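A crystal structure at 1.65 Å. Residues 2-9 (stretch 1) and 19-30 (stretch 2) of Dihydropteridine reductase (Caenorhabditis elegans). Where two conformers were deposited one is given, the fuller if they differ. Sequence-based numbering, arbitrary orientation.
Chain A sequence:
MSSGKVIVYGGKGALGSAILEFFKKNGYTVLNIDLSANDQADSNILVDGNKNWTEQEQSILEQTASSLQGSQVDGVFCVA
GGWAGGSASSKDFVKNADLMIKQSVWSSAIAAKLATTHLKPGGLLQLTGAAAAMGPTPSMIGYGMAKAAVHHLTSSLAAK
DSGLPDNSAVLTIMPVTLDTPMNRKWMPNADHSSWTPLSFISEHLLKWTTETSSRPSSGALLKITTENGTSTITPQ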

# COMPACT_ATOMS: atom_id res chain seq x y z
N SER A 2 -23.93 25.89 -13.06
CA SER A 2 -23.44 25.95 -14.46
C SER A 2 -21.96 26.32 -14.51
O SER A 2 -21.35 26.31 -15.58
N SER A 3 -21.39 26.63 -13.35
CA SER A 3 -19.98 27.00 -13.27
C SER A 3 -19.10 25.79 -13.58
O SER A 3 -17.91 25.93 -13.85
N GLY A 4 -19.71 24.60 -13.52
CA GLY A 4 -18.97 23.38 -13.79
C GLY A 4 -19.49 22.24 -12.94
O GLY A 4 -20.48 22.39 -12.23
N LYS A 5 -18.81 21.10 -13.00
CA LYS A 5 -19.22 19.94 -12.21
C LYS A 5 -18.02 19.36 -11.47
O LYS A 5 -16.89 19.39 -11.96
N VAL A 6 -18.27 18.86 -10.26
CA VAL A 6 -17.21 18.25 -9.46
C VAL A 6 -17.76 17.03 -8.73
O VAL A 6 -18.95 16.94 -8.43
N ILE A 7 -16.87 16.08 -8.46
CA ILE A 7 -17.22 14.86 -7.74
C ILE A 7 -16.55 14.89 -6.38
O ILE A 7 -15.36 15.18 -6.27
N VAL A 8 -17.32 14.60 -5.33
CA VAL A 8 -16.79 14.56 -3.98
C VAL A 8 -17.01 13.14 -3.48
O VAL A 8 -18.14 12.72 -3.22
N TYR A 9 -15.92 12.39 -3.37
CA TYR A 9 -15.94 11.01 -2.92
C TYR A 9 -15.72 11.11 -1.41
O TYR A 9 -14.60 11.38 -0.96
N ILE A 19 -16.67 20.65 1.63
CA ILE A 19 -16.24 20.87 0.25
C ILE A 19 -17.45 20.91 -0.68
O ILE A 19 -17.57 21.81 -1.51
N LEU A 20 -18.36 19.95 -0.51
CA LEU A 20 -19.56 19.88 -1.34
C LEU A 20 -20.38 21.16 -1.21
O LEU A 20 -20.79 21.75 -2.21
N GLU A 21 -20.62 21.59 0.02
CA GLU A 21 -21.39 22.81 0.26
C GLU A 21 -20.71 24.04 -0.35
O GLU A 21 -21.37 24.90 -0.94
N PHE A 22 -19.40 24.12 -0.20
CA PHE A 22 -18.64 25.26 -0.71
C PHE A 22 -18.71 25.38 -2.23
O PHE A 22 -18.93 26.48 -2.76
N PHE A 23 -18.51 24.28 -2.95
CA PHE A 23 -18.57 24.34 -4.41
C PHE A 23 -19.98 24.65 -4.89
O PHE A 23 -20.16 25.37 -5.88
N LYS A 24 -20.97 24.12 -4.18
CA LYS A 24 -22.37 24.36 -4.53
C LYS A 24 -22.66 25.85 -4.40
O LYS A 24 -23.30 26.45 -5.26
N LYS A 25 -22.19 26.45 -3.31
CA LYS A 25 -22.40 27.87 -3.07
C LYS A 25 -21.73 28.70 -4.16
O LYS A 25 -22.16 29.82 -4.46
N ASN A 26 -20.68 28.14 -4.76
CA ASN A 26 -19.95 28.84 -5.81
C ASN A 26 -20.38 28.48 -7.23
O ASN A 26 -19.59 28.59 -8.17
N GLY A 27 -21.62 28.03 -7.38
CA GLY A 27 -22.16 27.72 -8.70
C GLY A 27 -21.87 26.39 -9.37
O GLY A 27 -22.20 26.23 -10.55
N TYR A 28 -21.26 25.45 -8.67
CA TYR A 28 -20.96 24.15 -9.28
C TYR A 28 -22.04 23.11 -9.02
O TYR A 28 -22.77 23.17 -8.04
N THR A 29 -22.14 22.15 -9.94
CA THR A 29 -23.07 21.03 -9.80
C THR A 29 -22.18 20.03 -9.07
O THR A 29 -21.03 19.83 -9.45
N VAL A 30 -22.70 19.41 -8.01
CA VAL A 30 -21.89 18.47 -7.25
C VAL A 30 -22.43 17.06 -7.14
O VAL A 30 -23.59 16.83 -6.79

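What holds the two backbones together? The strand reaching Tyr9 and the strand through Thr29 and Val30 run parallel, and their polar links are made by main-chain atoms. Thr29 N donates to Gly4 O at 2.8 Å, almost perfectly straight at 177°, and Val6 N donates to Thr29 O at 3.0 Å. Thr29 thus uses both its amide and its carbonyl on stretch 1, with Lys5 lying beside it in register. At the start of stretch 1, Gly27 O accepts from two successive backbone nitrogens, Ser2 N at 3.1 Å and Ser3 N at 2.9 Å, so this end is pinned to the turn that follows the helix.

Which apolar side chains meet? Val6, Val8, Phe23, Tyr28 and Val30 do most of the work, filling the space between the sheet and the helix, which runs nearly antiparallel to the first strand. Val6, in the m rotamer, has CG1 3.8 Å from Phe23 CD2 and 3.9 Å from Tyr28 CD2; its CG2 is 3.9 Å from both Val30 CG2 and Phe23 CD2, so both methyls touch the phenylalanine ring. Val30 is t, which leaves its CG1 3.8 Å from Val8 CG2. Val8, also t, points toward stretch 2, and the same CG2 reaches the helix, 4.2 Å from Ile19 CG2 and 4.3 Å from Leu20 CB. Ile19 (m, t) and Phe23 (chi1 -86°, m) both point toward the strand; Leu20 (t, t) points sideways, CB being its side-chain atom nearest Val8 CG2. Ile7 points away from stretch 2.

How is the Tyr28 ring used? With chi1 at -73° (m), it lies on the same side of the sheet as Val6 and Val30. Ser3 CB sits over one face, 4.1 Å from the ring centroid and 14° off its normal, a CH-pi contact, while Lys5 N approaches the edge, 3.9 Å from Tyr28 CD2. Gly4 leaves room for this ring: an ideal CB there would fall 3.0 Å from Tyr28 CE2, and the backbone angles themselves call for glycine.

What happens at the polar margin and on the other side of the sheet? Ser3, m, points toward the turn; its OG makes a weak hydrogen bond to Asn26 O at 3.5 Å and lies 3.2 Å from Gly27 O, and the geometry does not settle which takes the proton. Gly27 is tightly fitted here, since a CB would come 2.3 Å from Ser3 OG. Opposite Val6 and Val30, Lys5 and Thr29, both m, pack through Lys5 CG and Thr29 CB at 3.8 Å; Lys5 NZ bonds elsewhere in the structure.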

# COMPACT_ATOMS: atom_id res chain seq x y z
CB SER A 2 -24.25 26.98 -15.26
OG SER A 2 -24.11 28.28 -14.71
CB SER A 3 -19.65 27.53 -11.87
OG SER A 3 -20.39 28.69 -11.58
CB LYS A 5 -19.80 18.85 -13.13
CG LYS A 5 -21.04 19.26 -13.92
CD LYS A 5 -21.48 18.13 -14.84
CE LYS A 5 -22.70 18.52 -15.69
NZ LYS A 5 -22.41 19.62 -16.66
CB VAL A 6 -16.60 19.23 -8.42
CG1 VAL A 6 -15.91 20.39 -9.14
CG2 VAL A 6 -17.68 19.75 -7.49
CB ILE A 7 -16.72 13.61 -8.50
CG1 ILE A 7 -17.51 13.44 -9.81
CG2 ILE A 7 -16.84 12.37 -7.61
CD1 ILE A 7 -16.97 12.33 -10.69
CB VAL A 8 -17.51 15.54 -3.02
CG1 VAL A 8 -16.94 15.40 -1.60
CG2 VAL A 8 -17.34 16.97 -3.50
CB TYR A 9 -14.79 10.25 -3.59
CG TYR A 9 -14.91 8.74 -3.62
CD1 TYR A 9 -15.30 8.02 -2.50
CD2 TYR A 9 -14.56 8.02 -4.77
CE1 TYR A 9 -15.34 6.62 -2.51
CE2 TYR A 9 -14.60 6.64 -4.80
CZ TYR A 9 -14.98 5.94 -3.67
OH TYR A 9 -14.99 4.56 -3.70
CB ILE A 19 -15.27 19.75 -0.20
CG1 ILE A 19 -13.97 19.86 0.60
CG2 ILE A 19 -14.97 19.87 -1.70
CD1 ILE A 19 -13.06 18.65 0.47
CB LEU A 20 -20.40 18.66 -0.93
CG LEU A 20 -21.64 18.32 -1.76
CD1 LEU A 20 -21.99 16.85 -1.58
CD2 LEU A 20 -22.80 19.21 -1.35
CB GLU A 21 -21.59 23.04 1.76
CG GLU A 21 -22.54 22.06 2.43
CD GLU A 21 -23.93 22.07 1.82
OE1 GLU A 21 -24.35 23.12 1.30
OE2 GLU A 21 -24.60 21.02 1.87
CB PHE A 22 -17.18 25.16 -0.27
CG PHE A 22 -16.38 26.40 -0.54
CD1 PHE A 22 -16.63 27.57 0.18
CD2 PHE A 22 -15.39 26.41 -1.51
CE1 PHE A 22 -15.89 28.73 -0.07
CE2 PHE A 22 -14.65 27.56 -1.77
CZ PHE A 22 -14.90 28.72 -1.04
CB PHE A 23 -18.07 23.04 -5.03
CG PHE A 23 -16.57 22.99 -5.21
CD1 PHE A 23 -15.73 22.85 -4.11
CD2 PHE A 23 -16.01 23.15 -6.48
CE1 PHE A 23 -14.34 22.86 -4.27
CE2 PHE A 23 -14.62 23.16 -6.64
CZ PHE A 23 -13.79 23.02 -5.54
CB LYS A 24 -23.27 23.56 -3.59
CG LYS A 24 -24.75 23.59 -3.95
CD LYS A 24 -25.57 22.83 -2.91
CE LYS A 24 -27.04 22.83 -3.26
NZ LYS A 24 -27.86 22.14 -2.23
CB LYS A 25 -21.84 28.28 -1.70
CG LYS A 25 -21.97 29.77 -1.40
CD LYS A 25 -21.32 30.14 -0.07
CE LYS A 25 -22.03 29.48 1.10
NZ LYS A 25 -23.47 29.86 1.17
CB ASN A 26 -18.45 28.61 -5.62
CG ASN A 26 -17.86 29.53 -4.57
OD1 ASN A 26 -17.56 30.69 -4.83
ND2 ASN A 26 -17.71 29.01 -3.35
CB TYR A 28 -19.63 23.59 -8.76
CG TYR A 28 -18.40 24.28 -9.29
CD1 TYR A 28 -17.98 25.51 -8.78
CD2 TYR A 28 -17.63 23.69 -10.30
CE1 TYR A 28 -16.84 26.14 -9.27
CE2 TYR A 28 -16.49 24.31 -10.80
CZ TYR A 28 -16.10 25.53 -10.28
OH TYR A 28 -14.98 26.16 -10.76
CB THR A 29 -23.45 20.43 -11.16
OG1 THR A 29 -24.14 21.41 -11.94
CG2 THR A 29 -24.34 19.21 -10.98
CB VAL A 30 -21.64 19.00 -5.81
CG1 VAL A 30 -20.65 18.10 -5.09
CG2 VAL A 30 -21.13 20.43 -5.87